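Local coordinates for thiosulfate reductase (PDB 2VPZ), which probably acts as a molybdenum-dependent oxidoreductase that holds a [4Fe-4S] cluster and two molybdopterin guanine dinucleotide cofactors, at residues Leu659-Gly664 with Leu741-Arg746; Ile53-His56 with Arg61-Lys64; Val267-Asp272 with Glu287-His292; Thr258-Ala263 with Lys303-Pro308; Glu119-Ile124 with Ala522-Leu527. All blocks are in the same frame, centred on the assembly; numbering follows the deposited sequence.

How the interactions relate
Interactions 3 and 4 share helix 257-270, one at its C-terminal turn and one at its start, and their centres are about 16 Å apart, with interaction 3 nested in the loop that interaction 4 closes. That loop falls within the long one closed by interaction 5, which lies across the chain's centre, about 56 Å from interaction 4 between centres. Interaction 2 lies near the iron-sulfur cluster, the K64 side chain about 11 Å from it. The side chains of L260 in interaction 4 and L525 in interaction 5 each lie near a bound molybdopterin guanine dinucleotide, about 8 Å and about 12 Å away. Interaction 1 stands apart, about 35 Å from interaction 4 between centres.

Interaction 1: residues Leu659-Gly664 with Leu741-Arg746; sequences LGLKEG and LEKAER
L661 meets L741 and K743 in a small, largely apolar contact, where the loop following helix 653-658 passes over one side of strand 738-744. The two branches of L661 divide the work. CD1 reaches L741 CD1 at 4.0 Å, the two leucines crossing at a slant, while CD2 lies 3.8 Å from CG of K743. With CG anti to the carbonyl carbon (chi1 -49°), the L661 fork is held so that one methyl faces each of these strand residues. L741 and K743 are two apart on the strand and therefore share a side; E742 between them points the other way and pairs with K676. The lysine does not run straight: its chain slides past L661 in the opposite direction, bends along most of its length, and carries NZ to 3.9 Å from G660 O, too far for a hydrogen bond. D665 offers that ammonium a weak, long ion pair. No hydrogen bond joins the two segments; the contact between them is chiefly apolar. V667 and Y619, from the strands flanking 738-744, extend the apolar patch. The loop leads into strand 666-671, in a region assigned to the molybdopterin dinucleotide-binding family, whose relatives have a double-psi beta-barrel.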
# COMPACT_ATOMS: atom_id res chain seq x y z
N LEU A 659 -8.59 -16.08 32.36
CA LEU A 659 -9.39 -17.31 32.38
C LEU A 659 -8.35 -18.17 31.57
O LEU A 659 -7.29 -17.66 31.27
CB LEU A 659 -10.72 -17.09 31.62
CG LEU A 659 -11.53 -15.93 32.28
CD1 LEU A 659 -12.93 -15.80 31.66
CD2 LEU A 659 -11.64 -16.16 33.79
N GLY A 660 -8.54 -19.46 31.27
CA GLY A 660 -7.49 -20.13 30.51
C GLY A 660 -8.04 -20.50 29.15
O GLY A 660 -8.01 -21.66 28.72
N LEU A 661 -8.55 -19.49 28.44
CA LEU A 661 -9.24 -19.69 27.16
C LEU A 661 -8.54 -19.24 25.89
O LEU A 661 -8.01 -18.14 25.84
CB LEU A 661 -10.63 -19.02 27.25
CG LEU A 661 -11.51 -19.33 28.48
CD1 LEU A 661 -12.67 -18.31 28.65
CD2 LEU A 661 -12.05 -20.78 28.38
N LYS A 662 -8.52 -20.05 24.85
CA LYS A 662 -7.90 -19.58 23.62
C LYS A 662 -8.80 -19.65 22.39
O LYS A 662 -9.98 -20.02 22.48
CB LYS A 662 -6.51 -20.19 23.38
CG LYS A 662 -6.34 -21.66 23.76
CD LYS A 662 -4.96 -21.93 24.40
CE LYS A 662 -4.85 -21.26 25.79
NZ LYS A 662 -3.44 -21.20 26.32
N GLU A 663 -8.23 -19.33 21.24
CA GLU A 663 -8.95 -19.29 20.00
C GLU A 663 -10.02 -20.33 19.63
O GLU A 663 -11.17 -19.98 19.34
CB GLU A 663 -7.98 -19.10 18.84
CG GLU A 663 -8.31 -17.91 17.97
CD GLU A 663 -7.12 -16.98 17.78
OE1 GLU A 663 -6.02 -17.51 17.48
OE2 GLU A 663 -7.28 -15.75 17.93
N GLY A 664 -9.69 -21.60 19.66
CA GLY A 664 -10.70 -22.59 19.30
C GLY A 664 -11.49 -23.24 20.42
O GLY A 664 -12.18 -24.22 20.19
N LEU A 741 -18.43 -17.52 32.25
CA LEU A 741 -17.99 -18.59 31.35
C LEU A 741 -17.27 -19.77 32.04
O LEU A 741 -16.35 -19.58 32.83
CB LEU A 741 -17.12 -18.03 30.20
CG LEU A 741 -16.92 -16.58 29.71
CD1 LEU A 741 -16.35 -16.74 28.30
CD2 LEU A 741 -18.17 -15.66 29.67
N GLU A 742 -17.69 -20.99 31.68
CA GLU A 742 -17.19 -22.24 32.24
C GLU A 742 -16.64 -23.11 31.09
O GLU A 742 -17.38 -23.40 30.14
CB GLU A 742 -18.39 -22.92 32.93
CG GLU A 742 -18.17 -24.24 33.68
CD GLU A 742 -19.48 -24.77 34.32
OE1 GLU A 742 -20.17 -25.60 33.67
OE2 GLU A 742 -19.80 -24.33 35.45
N LYS A 743 -15.37 -23.50 31.15
CA LYS A 743 -14.73 -24.33 30.11
C LYS A 743 -15.57 -25.59 29.76
O LYS A 743 -16.02 -26.31 30.65
CB LYS A 743 -13.31 -24.74 30.54
CG LYS A 743 -12.16 -24.45 29.53
CD LYS A 743 -12.42 -24.95 28.09
CE LYS A 743 -11.11 -25.37 27.37
NZ LYS A 743 -9.81 -25.03 28.10
N ALA A 744 -15.76 -25.85 28.48
CA ALA A 744 -16.56 -26.98 28.01
C ALA A 744 -15.85 -27.72 26.86
O ALA A 744 -14.86 -27.21 26.35
CB ALA A 744 -17.95 -26.46 27.54
N GLU A 745 -16.35 -28.89 26.48
CA GLU A 745 -15.79 -29.70 25.38
C GLU A 745 -16.31 -29.21 24.02
O GLU A 745 -17.44 -28.73 23.94
CB GLU A 745 -16.21 -31.18 25.44
CG GLU A 745 -15.88 -32.01 26.69
CD GLU A 745 -14.43 -32.50 26.74
OE1 GLU A 745 -13.66 -32.24 25.78
OE2 GLU A 745 -14.06 -33.14 27.76
N ARG A 746 -15.50 -29.36 22.97
CA ARG A 746 -15.96 -29.04 21.61
C ARG A 746 -17.24 -29.93 21.39
O ARG A 746 -17.28 -31.09 21.85
CB ARG A 746 -14.87 -29.38 20.55
CG ARG A 746 -15.33 -30.34 19.41
CD ARG A 746 -14.45 -30.34 18.11
NE ARG A 746 -14.31 -29.04 17.43
CZ ARG A 746 -15.25 -28.35 16.77
NH1 ARG A 746 -16.49 -28.81 16.65
NH2 ARG A 746 -14.94 -27.18 16.20

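Interaction 2: residues Ile53-His56 with Arg61-Lys64; sequences IVAH and RVYK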
# COMPACT_ATOMS: atom_id res chain seq x y z
N ILE A 53 -39.57 -7.01 -4.42
CA ILE A 53 -38.71 -7.91 -5.18
C ILE A 53 -39.37 -8.56 -6.40
O ILE A 53 -40.60 -8.60 -6.52
CB ILE A 53 -38.18 -9.10 -4.27
CG1 ILE A 53 -39.33 -9.88 -3.66
CG2 ILE A 53 -37.23 -8.57 -3.16
CD1 ILE A 53 -39.09 -11.34 -3.34
N VAL A 54 -38.56 -9.06 -7.34
CA VAL A 54 -39.09 -9.81 -8.49
C VAL A 54 -38.67 -11.26 -8.19
O VAL A 54 -37.53 -11.47 -7.78
CB VAL A 54 -38.45 -9.40 -9.86
CG1 VAL A 54 -38.99 -10.33 -10.97
CG2 VAL A 54 -38.75 -7.93 -10.18
N ALA A 55 -39.57 -12.24 -8.35
CA ALA A 55 -39.23 -13.65 -8.12
C ALA A 55 -39.24 -14.39 -9.46
O ALA A 55 -40.19 -14.26 -10.24
CB ALA A 55 -40.23 -14.34 -7.14
N HIS A 56 -38.17 -15.13 -9.73
CA HIS A 56 -38.00 -15.90 -10.95
C HIS A 56 -38.24 -17.39 -10.67
O HIS A 56 -37.42 -18.05 -10.02
CB HIS A 56 -36.57 -15.69 -11.53
CG HIS A 56 -36.18 -14.27 -11.77
ND1 HIS A 56 -36.76 -13.49 -12.72
CD2 HIS A 56 -35.26 -13.49 -11.17
CE1 HIS A 56 -36.23 -12.29 -12.71
NE2 HIS A 56 -35.31 -12.26 -11.77
N ARG A 61 -40.92 -23.72 -8.54
CA ARG A 61 -39.77 -23.39 -7.73
C ARG A 61 -39.06 -22.07 -8.06
O ARG A 61 -38.65 -21.83 -9.21
CB ARG A 61 -38.77 -24.56 -7.77
CG ARG A 61 -37.34 -24.21 -7.35
CD ARG A 61 -36.90 -24.81 -6.01
NE ARG A 61 -35.45 -24.70 -5.86
CZ ARG A 61 -34.58 -25.70 -5.82
NH1 ARG A 61 -35.01 -26.95 -5.91
NH2 ARG A 61 -33.28 -25.45 -5.72
N VAL A 62 -38.93 -21.22 -7.05
CA VAL A 62 -38.28 -19.92 -7.16
C VAL A 62 -36.74 -20.08 -7.02
O VAL A 62 -36.22 -20.33 -5.92
CB VAL A 62 -38.85 -18.94 -6.06
CG1 VAL A 62 -38.03 -17.63 -6.02
CG2 VAL A 62 -40.35 -18.64 -6.33
N TYR A 63 -36.01 -19.98 -8.13
CA TYR A 63 -34.55 -20.12 -8.17
C TYR A 63 -33.74 -18.87 -7.82
O TYR A 63 -32.61 -18.96 -7.30
CB TYR A 63 -34.09 -20.62 -9.57
CG TYR A 63 -34.32 -22.10 -9.79
CD1 TYR A 63 -35.43 -22.56 -10.50
CD2 TYR A 63 -33.44 -23.04 -9.24
CE1 TYR A 63 -35.68 -23.93 -10.65
CE2 TYR A 63 -33.67 -24.41 -9.39
CZ TYR A 63 -34.80 -24.86 -10.09
OH TYR A 63 -35.05 -26.20 -10.23
N LYS A 64 -34.32 -17.71 -8.10
CA LYS A 64 -33.68 -16.41 -7.91
C LYS A 64 -34.72 -15.33 -7.61
O LYS A 64 -35.87 -15.37 -8.06
CB LYS A 64 -32.87 -16.04 -9.16
CG LYS A 64 -31.89 -14.85 -9.03
CD LYS A 64 -30.72 -15.17 -8.08
CE LYS A 64 -29.52 -14.24 -8.28
NZ LYS A 64 -29.69 -12.90 -7.65
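The imidazole of H56 lies alongside the K64 side chain, the two pointing the same way, with CD2 of H56 4.0 Å from CB of K64; the carbonyl oxygen of K64 approaches the same ring obliquely. Within 61-64, R61 and Y63 lie against each other: Y63 CE2 stands 3.7 Å above one face of the R61 guanidinium, displaced toward its rim, and R61 CG in turn covers part of one face of the Y63 ring. Between these side chains the backbones are joined by two hydrogen bonds. H56 N donates to K64 O at 2.9 Å, almost straight at 168°, and Y63 N donates to H56 O at 3.0 Å with a more bent N-H...O angle of 138°. H56 O also receives a CA-H contact from V62 CA at 3.5 Å. Because H56 thus faces both Y63 and K64, and Y63 has helix-like phi and psi, the geometry is consistent with a classic beta bulge. Beyond it, A55 CB touches V62 CG1 at 4.1 Å. H56 ND1 bonds S39 OG and K64 NZ pairs with E66, while Y90 lies against R61 and W32 meets the Y63 ring with nearly parallel planes. The hairpin forms two strands of a three-stranded antiparallel sheet in the iron-sulfur domain, with 52-57 in the middle, 62-67 on one side and 38-43 on the other.

Interaction 3: residues Val267-Asp272 with Glu287-His292; sequences VLIYED and EELKAH
The hydroxyl of Y270 donates to the backbone oxygen of K290 at 3.1 Å, the one hydrogen bond across this helix-helix contact, in which the C-terminal turn of helix 257-270 packs against the short helix 287-292. The carbonyl oxygen lies at the edge of the phenol, in the ring plane, whereas the hydroxyl stands well above the carbonyl plane, 45° out of it. Y270 thereby ties the end of one helix to the backbone of the other, and D272, with positive phi, ends its own helix in a Schellman motif. Beneath the tyrosine the contact is apolar. I269 uses two branches: CG2 presses on K290 CG at 3.5 Å and K290 CB at 3.8 Å, and CD1 reaches L289 CD1 at 4.0 Å. The branching at CB explains the split, since CG2 lies anti to the backbone N and CG1 beside it (chi1 -76°), so that a different part of helix 287-292 meets each arm. Replacing I269 by an alanine removes both arms and is likely to leave a gap beside the K290 methylenes and L289, with the lysine chain freer to turn. L353 and Y349 of helix 341-354 continue the apolar layer behind I269 and L289, and H266 stacks on the Y270 ring. K290 itself is extended until its last torsion, its CG 4.0 Å from Y270 CE1; NZ then stands 5.6 Å from the centroid of the Y270 ring, close to the ring normal but at most weakly attracted.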
# COMPACT_ATOMS: atom_id res chain seq x y z
N VAL A 267 -24.27 21.33 27.01
CA VAL A 267 -23.30 22.10 26.21
C VAL A 267 -23.94 22.98 25.10
O VAL A 267 -23.51 24.10 24.88
CB VAL A 267 -22.13 21.21 25.60
CG1 VAL A 267 -21.18 22.08 24.73
CG2 VAL A 267 -21.33 20.53 26.73
N LEU A 268 -24.98 22.49 24.42
CA LEU A 268 -25.68 23.26 23.37
C LEU A 268 -26.53 24.42 23.96
O LEU A 268 -26.72 25.46 23.31
CB LEU A 268 -26.55 22.35 22.47
CG LEU A 268 -25.95 21.07 21.84
CD1 LEU A 268 -27.08 20.15 21.31
CD2 LEU A 268 -24.95 21.43 20.73
N ILE A 269 -27.07 24.24 25.17
CA ILE A 269 -27.85 25.29 25.82
C ILE A 269 -26.92 26.33 26.51
O ILE A 269 -27.00 27.52 26.22
CB ILE A 269 -28.91 24.69 26.90
CG1 ILE A 269 -30.11 24.07 26.19
CG2 ILE A 269 -29.37 25.81 27.86
CD1 ILE A 269 -31.04 23.22 27.10
N TYR A 270 -26.00 25.87 27.35
CA TYR A 270 -25.07 26.74 28.08
C TYR A 270 -23.89 27.40 27.35
O TYR A 270 -23.34 28.39 27.81
CB TYR A 270 -24.56 26.06 29.37
CG TYR A 270 -25.57 26.04 30.49
CD1 TYR A 270 -26.75 25.30 30.36
CD2 TYR A 270 -25.38 26.78 31.67
CE1 TYR A 270 -27.72 25.28 31.38
CE2 TYR A 270 -26.34 26.77 32.69
CZ TYR A 270 -27.52 26.02 32.54
OH TYR A 270 -28.47 26.00 33.52
N GLU A 271 -23.47 26.82 26.22
CA GLU A 271 -22.40 27.45 25.47
C GLU A 271 -23.06 28.25 24.37
O GLU A 271 -22.39 28.85 23.51
CB GLU A 271 -21.40 26.46 24.89
CG GLU A 271 -20.27 26.09 25.83
CD GLU A 271 -19.19 25.30 25.14
OE1 GLU A 271 -19.18 25.33 23.89
OE2 GLU A 271 -18.37 24.66 25.83
N ASP A 272 -24.38 28.23 24.38
CA ASP A 272 -25.18 29.01 23.45
C ASP A 272 -24.96 28.62 21.97
O ASP A 272 -24.76 29.50 21.12
CB ASP A 272 -24.84 30.48 23.69
CG ASP A 272 -25.80 31.45 23.03
OD1 ASP A 272 -27.03 31.26 23.19
OD2 ASP A 272 -25.31 32.40 22.38
N GLU A 287 -37.70 26.35 28.45
CA GLU A 287 -37.19 26.92 29.71
C GLU A 287 -37.01 25.92 30.86
O GLU A 287 -36.03 25.98 31.62
CB GLU A 287 -38.06 28.10 30.18
CG GLU A 287 -37.56 29.49 29.78
CD GLU A 287 -37.84 29.84 28.32
OE1 GLU A 287 -38.99 29.60 27.88
OE2 GLU A 287 -36.91 30.34 27.64
N GLU A 288 -37.98 25.01 30.99
CA GLU A 288 -37.97 23.93 32.00
C GLU A 288 -36.68 23.07 31.81
O GLU A 288 -36.06 22.64 32.79
CB GLU A 288 -39.22 23.03 31.87
CG GLU A 288 -39.97 22.68 33.20
CD GLU A 288 -41.22 21.79 33.04
OE1 GLU A 288 -41.95 21.91 32.02
OE2 GLU A 288 -41.51 20.98 33.96
N LEU A 289 -36.31 22.84 30.54
CA LEU A 289 -35.14 22.05 30.11
C LEU A 289 -33.76 22.66 30.47
O LEU A 289 -32.84 21.96 30.90
CB LEU A 289 -35.18 21.77 28.58
CG LEU A 289 -34.83 20.41 27.93
CD1 LEU A 289 -34.01 20.60 26.64
CD2 LEU A 289 -34.06 19.51 28.92
N LYS A 290 -33.61 23.97 30.28
CA LYS A 290 -32.36 24.68 30.60
C LYS A 290 -32.03 24.61 32.10
O LYS A 290 -30.88 24.33 32.48
CB LYS A 290 -32.42 26.16 30.14
CG LYS A 290 -31.24 27.03 30.58
CD LYS A 290 -31.48 28.49 30.17
CE LYS A 290 -30.52 29.47 30.85
NZ LYS A 290 -29.73 30.31 29.89
N ALA A 291 -33.02 24.87 32.94
CA ALA A 291 -32.89 24.83 34.41
C ALA A 291 -32.66 23.39 34.97
O ALA A 291 -31.89 23.20 35.92
CB ALA A 291 -34.12 25.50 35.09
N HIS A 292 -33.34 22.41 34.39
CA HIS A 292 -33.23 20.97 34.74
C HIS A 292 -31.77 20.50 34.57
O HIS A 292 -31.19 19.83 35.43
CB HIS A 292 -34.10 20.08 33.76
CG HIS A 292 -34.16 18.62 34.07
ND1 HIS A 292 -33.51 17.66 33.34
CD2 HIS A 292 -34.83 17.96 35.02
CE1 HIS A 292 -33.78 16.47 33.83
NE2 HIS A 292 -34.58 16.63 34.86

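Interaction 4: residues Thr258-Ala263 with Lys303-Pro308; sequences TALLLA and KHTEIP
Apolar contact is carried by L260 and I307, which cross at about a right angle, CG of L260 lying 4.0 Å from CD1 of I307. CD1 is the far end of the I307 chain, while L260 offers the branch point of its fork; CG of L260 stands anti to its own backbone N (chi1 -171°), which brings it to the end of I307. Mixed contacts come from T305. Its OG1 rests 3.7 Å from CB of L260 and 4.3 Å from CB of A259, so a buried hydroxyl is set against two aliphatic carbons of the facing helix. L260 N is 3.9 Å from the same OG1, too far for a hydrogen bond. No hydrogen bond crosses between the segments, and they meet by side-chain packing. The chain leaves helix 298-305 at E306 with positive phi, and this turn lets T305 and I307 both face helix 257-270. P308 then takes the N-cap position of the next helix. Around this buried contact, I312 of helix 309-320 closes over L260, T305 and I307, W300 of helix 298-305 packs on A259, and helix 341-354 lies against T258 and L261.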
# COMPACT_ATOMS: atom_id res chain seq x y z
N THR A 258 -27.83 8.04 28.95
CA THR A 258 -28.62 9.22 29.25
C THR A 258 -27.74 10.32 29.90
O THR A 258 -28.03 11.49 29.74
CB THR A 258 -29.85 8.89 30.16
OG1 THR A 258 -30.44 7.66 29.77
CG2 THR A 258 -30.91 10.02 30.04
N ALA A 259 -26.65 9.95 30.59
CA ALA A 259 -25.75 10.94 31.20
C ALA A 259 -24.93 11.73 30.14
O ALA A 259 -24.62 12.91 30.32
CB ALA A 259 -24.78 10.29 32.23
N LEU A 260 -24.59 11.02 29.06
CA LEU A 260 -23.85 11.55 27.91
C LEU A 260 -24.85 12.44 27.10
O LEU A 260 -24.51 13.55 26.64
CB LEU A 260 -23.22 10.41 27.07
CG LEU A 260 -22.21 10.55 25.91
CD1 LEU A 260 -22.89 10.27 24.57
CD2 LEU A 260 -21.54 11.94 25.93
N LEU A 261 -26.10 12.01 26.95
CA LEU A 261 -27.10 12.83 26.25
C LEU A 261 -27.43 14.12 27.06
O LEU A 261 -27.45 15.21 26.49
CB LEU A 261 -28.37 12.01 25.92
CG LEU A 261 -28.16 10.98 24.78
CD1 LEU A 261 -29.21 9.85 24.86
CD2 LEU A 261 -28.20 11.69 23.41
N LEU A 262 -27.66 14.02 28.38
CA LEU A 262 -27.93 15.21 29.22
C LEU A 262 -26.78 16.26 29.19
O LEU A 262 -27.03 17.47 29.14
CB LEU A 262 -28.23 14.83 30.69
CG LEU A 262 -29.50 14.01 30.97
CD1 LEU A 262 -29.54 13.57 32.44
CD2 LEU A 262 -30.76 14.81 30.62
N ALA A 263 -25.53 15.79 29.22
CA ALA A 263 -24.33 16.66 29.17
C ALA A 263 -24.12 17.32 27.79
O ALA A 263 -23.46 18.36 27.68
CB ALA A 263 -23.04 15.88 29.61
N LYS A 303 -17.55 11.00 34.67
CA LYS A 303 -17.45 10.28 35.93
C LYS A 303 -18.25 8.96 35.90
O LYS A 303 -17.81 7.93 36.43
CB LYS A 303 -17.92 11.27 37.00
CG LYS A 303 -17.77 10.95 38.46
CD LYS A 303 -18.70 11.87 39.28
CE LYS A 303 -19.17 11.23 40.60
NZ LYS A 303 -18.09 10.41 41.25
N HIS A 304 -19.42 9.00 35.27
CA HIS A 304 -20.31 7.83 35.12
C HIS A 304 -20.14 7.12 33.75
O HIS A 304 -20.18 5.90 33.64
CB HIS A 304 -21.82 8.23 35.24
CG HIS A 304 -22.21 8.99 36.48
ND1 HIS A 304 -22.27 8.42 37.72
CD2 HIS A 304 -22.58 10.27 36.65
CE1 HIS A 304 -22.66 9.31 38.61
NE2 HIS A 304 -22.86 10.44 37.98
N THR A 305 -19.95 7.93 32.72
CA THR A 305 -19.86 7.56 31.31
C THR A 305 -18.50 6.91 30.94
O THR A 305 -18.41 5.91 30.20
CB THR A 305 -20.24 8.88 30.54
OG1 THR A 305 -21.52 8.77 29.94
CG2 THR A 305 -19.14 9.32 29.59
N GLU A 306 -17.47 7.49 31.52
CA GLU A 306 -16.11 7.05 31.36
C GLU A 306 -15.44 7.53 30.09
O GLU A 306 -14.35 7.09 29.73
CB GLU A 306 -16.04 5.54 31.49
CG GLU A 306 -15.85 5.09 32.92
CD GLU A 306 -15.60 3.62 33.01
OE1 GLU A 306 -15.05 3.07 32.03
OE2 GLU A 306 -15.94 3.02 34.05
N ILE A 307 -16.13 8.44 29.41
CA ILE A 307 -15.66 9.10 28.20
C ILE A 307 -15.04 10.43 28.72
O ILE A 307 -15.70 11.13 29.49
CB ILE A 307 -16.85 9.43 27.25
CG1 ILE A 307 -17.43 8.15 26.68
CG2 ILE A 307 -16.45 10.48 26.18
CD1 ILE A 307 -18.88 8.32 26.26
N PRO A 308 -13.79 10.79 28.31
CA PRO A 308 -13.18 12.04 28.81
C PRO A 308 -14.06 13.32 28.60
O PRO A 308 -14.80 13.41 27.61
CB PRO A 308 -11.84 12.13 28.07
CG PRO A 308 -11.56 10.70 27.57
CD PRO A 308 -12.96 10.16 27.27

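Interaction 5: residues Glu119-Ile124 with Ala522-Leu527; sequences EALDHI and ARELGL
Two helices of the molybdopterin oxidoreductase domain, 117-134 and 518-528, meet here through L121, I124, E524 and L525, although nearly 400 residues separate them in the chain. L121 is the main point of meeting, its forked end giving each methyl a separate partner. CD1 abuts E524 CB at 3.4 Å, and CD2 lies 3.4 Å from CD2 and 3.5 Å from CG of L525, tight distances for carbon atoms. L121 crosses both of these side chains at about a right angle; its CG, anti to the carbonyl carbon at chi1 -77°, brings the fork onto E524 and L525. One turn further on, I124 adds its CG2, which touches the same L525 methyl, CD2, at 3.8 Å. Cutting L121 back to an alanine would remove both methyls and is likely to open a gap between the helices, with L525 left to I124 alone across the contact. The short segments cross at -51° with their axes 9.9 Å apart, a common angle for packed helices. Beneath them lies the five-stranded parallel sheet of this alpha/beta fold, whose strand 435-438 supplies F436 against I124 and L525; V478 also touches I124. Only the aliphatic part of E524 takes part in the apolar contact. Its chain bends at chi2 (-62°), and the carboxylate turns instead to charges on its own helix: R528 pairs with OE1 and also with D122 of helix 117-134, and OE2 makes a salt bridge to R523 NH1 at 3.4 Å, in the plane of the guanidinium at its edge.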
# COMPACT_ATOMS: atom_id res chain seq x y z
N GLU A 119 -61.59 -30.68 9.83
CA GLU A 119 -61.55 -31.21 11.20
C GLU A 119 -60.75 -30.33 12.18
O GLU A 119 -61.20 -30.12 13.32
CB GLU A 119 -61.03 -32.65 11.23
CG GLU A 119 -60.10 -32.94 12.42
CD GLU A 119 -60.54 -34.10 13.32
OE1 GLU A 119 -60.83 -33.85 14.52
OE2 GLU A 119 -60.59 -35.25 12.84
N ALA A 120 -59.59 -29.82 11.77
CA ALA A 120 -58.76 -28.96 12.63
C ALA A 120 -59.43 -27.60 12.89
O ALA A 120 -59.41 -27.09 14.03
CB ALA A 120 -57.33 -28.74 12.00
N LEU A 121 -60.04 -27.01 11.86
CA LEU A 121 -60.73 -25.73 12.00
C LEU A 121 -62.02 -25.81 12.88
O LEU A 121 -62.33 -24.86 13.60
CB LEU A 121 -61.02 -25.11 10.60
CG LEU A 121 -59.81 -24.44 9.90
CD1 LEU A 121 -60.20 -23.91 8.50
CD2 LEU A 121 -59.25 -23.28 10.76
N ASP A 122 -62.72 -26.96 12.86
CA ASP A 122 -63.93 -27.21 13.69
C ASP A 122 -63.53 -27.34 15.15
O ASP A 122 -64.14 -26.77 16.07
CB ASP A 122 -64.65 -28.52 13.32
CG ASP A 122 -65.51 -28.42 12.05
OD1 ASP A 122 -65.67 -27.32 11.51
OD2 ASP A 122 -66.03 -29.48 11.63
N HIS A 123 -62.49 -28.15 15.36
CA HIS A 123 -61.92 -28.41 16.68
C HIS A 123 -61.52 -27.08 17.38
O HIS A 123 -61.75 -26.92 18.58
CB HIS A 123 -60.72 -29.39 16.58
CG HIS A 123 -60.17 -29.86 17.88
ND1 HIS A 123 -59.18 -29.20 18.54
CD2 HIS A 123 -60.48 -30.91 18.65
CE1 HIS A 123 -58.90 -29.81 19.67
NE2 HIS A 123 -59.69 -30.86 19.77
N ILE A 124 -60.94 -26.13 16.64
CA ILE A 124 -60.56 -24.83 17.22
C ILE A 124 -61.81 -23.97 17.59
O ILE A 124 -61.92 -23.53 18.74
CB ILE A 124 -59.54 -24.03 16.27
CG1 ILE A 124 -58.18 -24.71 16.25
CG2 ILE A 124 -59.41 -22.57 16.77
CD1 ILE A 124 -57.42 -24.62 14.91
N ALA A 522 -57.96 -17.28 8.41
CA ALA A 522 -58.71 -16.29 9.20
C ALA A 522 -60.21 -16.28 8.81
O ALA A 522 -61.10 -16.46 9.67
CB ALA A 522 -58.08 -14.85 9.04
N ARG A 523 -60.50 -16.09 7.53
CA ARG A 523 -61.87 -16.15 7.03
C ARG A 523 -62.58 -17.49 7.44
O ARG A 523 -63.71 -17.48 7.89
CB ARG A 523 -61.88 -16.02 5.50
CG ARG A 523 -63.24 -15.95 4.88
CD ARG A 523 -63.14 -15.52 3.44
NE ARG A 523 -64.36 -15.78 2.67
CZ ARG A 523 -64.93 -16.97 2.49
NH1 ARG A 523 -64.41 -18.06 3.03
NH2 ARG A 523 -66.04 -17.08 1.77
N GLU A 524 -61.89 -18.63 7.29
CA GLU A 524 -62.42 -19.95 7.65
C GLU A 524 -62.77 -20.11 9.15
O GLU A 524 -63.64 -20.91 9.52
CB GLU A 524 -61.49 -21.08 7.20
CG GLU A 524 -61.47 -21.29 5.70
CD GLU A 524 -62.83 -21.70 5.16
OE1 GLU A 524 -63.42 -22.65 5.73
OE2 GLU A 524 -63.31 -21.07 4.18
N LEU A 525 -62.04 -19.40 10.00
CA LEU A 525 -62.30 -19.43 11.45
C LEU A 525 -63.41 -18.39 11.73
O LEU A 525 -64.28 -18.62 12.58
CB LEU A 525 -61.02 -19.12 12.27
CG LEU A 525 -59.96 -20.24 12.37
CD1 LEU A 525 -58.56 -19.71 12.78
CD2 LEU A 525 -60.44 -21.35 13.33
N GLY A 526 -63.38 -17.28 10.99
CA GLY A 526 -64.33 -16.19 11.09
C GLY A 526 -65.78 -16.54 10.77
O GLY A 526 -66.71 -16.00 11.38
N LEU A 527 -65.96 -17.43 9.80
CA LEU A 527 -67.28 -17.92 9.41
C LEU A 527 -67.79 -18.90 10.53
O LEU A 527 -68.96 -18.84 10.91
CB LEU A 527 -67.26 -18.58 7.99
CG LEU A 527 -66.83 -17.72 6.77
CD1 LEU A 527 -67.24 -18.40 5.43
CD2 LEU A 527 -67.44 -16.30 6.86